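Side-chain contact in Lin1840 protein (Listeria innocua serovar 6a, PDB 4ZOC), which probably hydrolyses terminal, non-reducing beta-D-glucosyl residues to release beta-D-glucose, acting in the metabolism of beta-1,2-glucans as a glycoside hydrolase family 3 enzyme: residues A[442-445]-A[446-449]. The protein carries 2 engineered substitutions. Sequence-based numbering, arbitrary orientation.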
ATOM      1  N   LEU A 442      23.808  20.738  12.154  1.00  9.65           N
ATOM      2  CA  LEU A 442      24.198  20.904  13.544  1.00 10.88           C
ATOM      3  C   LEU A 442      25.714  21.064  13.572  1.00 10.40           C
ATOM      4  O   LEU A 442      26.469  20.057  13.452  1.00 11.57           O
ATOM      5  CB  LEU A 442      23.762  19.686  14.416  1.00 10.47           C
ATOM      6  CG  LEU A 442      24.145  19.792  15.874  1.00 12.40           C
ATOM      7  CD1 LEU A 442      23.492  21.023  16.507  1.00 12.34           C
ATOM      8  CD2 LEU A 442      23.769  18.558  16.645  1.00 16.98           C
ATOM      9  N   SER A 443      26.186  22.305  13.739  1.00 11.42           N
ATOM     10  CA  SER A 443      27.602  22.609  13.706  1.00 11.15           C
ATOM     11  C   SER A 443      28.202  22.520  15.082  1.00 11.57           C
ATOM     12  O   SER A 443      27.468  22.547  16.113  1.00  9.61           O
ATOM     13  CB  SER A 443      27.835  24.032  13.161  1.00 10.74           C
ATOM     14  OG  SER A 443      27.330  25.000  14.066  1.00 11.65           O
ATOM     15  N   GLU A 444      29.549  22.492  15.105  1.00 10.56           N
ATOM     16  CA  GLU A 444      30.282  22.633  16.391  1.00 12.48           C
ATOM     17  C   GLU A 444      29.986  23.943  17.115  1.00 11.58           C
ATOM     18  O   GLU A 444      29.799  23.966  18.327  1.00 13.09           O
ATOM     19  CB  GLU A 444      31.783  22.410  16.209  1.00 14.81           C
ATOM     20  CG  GLU A 444      32.099  21.033  15.613  1.00 19.19           C
ATOM     21  CD  GLU A 444      31.552  19.924  16.506  1.00 24.19           C
ATOM     22  OE1 GLU A 444      31.857  19.961  17.697  1.00 22.65           O
ATOM     23  OE2 GLU A 444      30.745  19.079  16.051  1.00 27.01           O
ATOM     24  N   GLU A 445      29.871  25.003  16.343  1.00 11.54           N
ATOM     25  CA  GLU A 445      29.586  26.282  16.894  1.00 12.34           C
ATOM     26  C   GLU A 445      28.193  26.258  17.565  1.00 11.13           C
ATOM     27  O   GLU A 445      28.004  26.842  18.633  1.00 13.45           O
ATOM     28  CB  GLU A 445      29.705  27.326  15.759  1.00 15.80           C
ATOM     29  CG  GLU A 445      29.476  28.751  16.275  1.00 23.70           C
ATOM     30  CD  GLU A 445      29.599  29.819  15.188  1.00 29.68           C
ATOM     31  OE1 GLU A 445      29.885  29.529  14.012  1.00 24.07           O
ATOM     32  OE2 GLU A 445      29.359  30.994  15.510  1.00 30.90           O
ATOM     33  N   ASP A 446      27.205  25.617  16.910  1.00  9.52           N
ATOM     34  CA  ASP A 446      25.827  25.537  17.452  1.00  9.84           C
ATOM     35  C   ASP A 446      25.889  24.812  18.793  1.00 11.24           C
ATOM     36  O   ASP A 446      25.228  25.177  19.747  1.00 13.63           O
ATOM     37  CB  ASP A 446      24.981  24.648  16.531  1.00 10.39           C
ATOM     38  CG  ASP A 446      24.554  25.302  15.241  1.00 11.95           C
ATOM     39  OD1 ASP A 446      24.491  26.540  15.122  1.00 11.88           O
ATOM     40  OD2 ASP A 446      24.247  24.493  14.302  1.00 12.43           O
ATOM     41  N   LYS A 447      26.671  23.733  18.856  1.00 11.22           N
ATOM     42  CA  LYS A 447      26.741  22.922  20.052  1.00 13.28           C
ATOM     43  C   LYS A 447      27.347  23.708  21.213  1.00 12.14           C
ATOM     44  O   LYS A 447      26.850  23.639  22.305  1.00 10.65           O
ATOM     45  CB  LYS A 447      27.549  21.627  19.828  1.00 16.11           C
ATOM     46  CG  LYS A 447      26.883  20.544  18.956  1.00 16.19           C
ATOM     47  CD  LYS A 447      27.885  19.436  18.795  1.00 20.11           C
ATOM     48  CE  LYS A 447      27.265  18.357  17.990  1.00 23.98           C
ATOM     49  NZ  LYS A 447      28.277  17.297  17.762  1.00 28.12           N
ATOM     50  N   VAL A 448      28.381  24.489  20.936  1.00 12.16           N
ATOM     51  CA  VAL A 448      28.966  25.345  21.943  1.00 13.38           C
ATOM     52  C   VAL A 448      27.934  26.335  22.442  1.00 12.97           C
ATOM     53  O   VAL A 448      27.765  26.490  23.645  1.00 14.65           O
ATOM     54  CB  VAL A 448      30.247  26.034  21.410  1.00 14.50           C
ATOM     55  CG1 VAL A 448      30.651  27.195  22.308  1.00 17.95           C
ATOM     56  CG2 VAL A 448      31.370  25.004  21.311  1.00 16.14           C
ATOM     57  N   ALA A 449      27.176  26.939  21.531  1.00 11.26           N
ATOM     58  CA  ALA A 449      26.213  27.950  21.915  1.00 11.55           C
ATOM     59  C   ALA A 449      25.020  27.345  22.662  1.00 12.43           C
ATOM     60  O   ALA A 449      24.517  27.941  23.613  1.00  9.67           O
ATOM     61  CB  ALA A 449      25.752  28.701  20.689  1.00 13.51           C
TER
HETATM   62  O   HOH W   1      26.825  27.033  12.624  1.00 23.53           O
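Leu442, the last residue but one before helix 444-456, spreads its two methyls over the first turn: CD1 rests on CB of Asp446, while CD2 of Leu442 lies 3.8 Å from CE of Lys447, the two side chains crossing at about a right angle. The same leucine also touches Gln488 and Leu489 of helix 484-494, which joins the start of this helix to its neighbour in the C-terminal domain. Ser443 is the N-cap and forms a capping box with Asp446. Its OG, turned between the backbone N and the carbonyl carbon (chi1 67°), accepts from Asp446 N at 2.9 Å. In return, Ser443 N donates to Asp446 OD2 at 3.0 Å in an almost straight bond (177°), reaching the oxygen from above the carboxylate plane. A water sits 2.5 Å from Ser443 OG and gives a weak bond to Asp446 OD1. Ser443 O accepts from Lys447 N, Glu444 O from Val448 N and Glu445 O from Ala449 N, regular i to i+4 helix bonds. Glu444 bends at chi2 (-59°), bringing its carboxylate beside the extended chain of Lys447; Glu444 OE2 and Lys447 NZ form a long, weak salt bridge of 3.5 Å. The reciprocal Ser443–Asp446 bonds thus occupy two backbone N-H groups at the helix start, and the carboxylates of Glu444 and Asp446 would probably interact favourably with the positive end of the helix dipole.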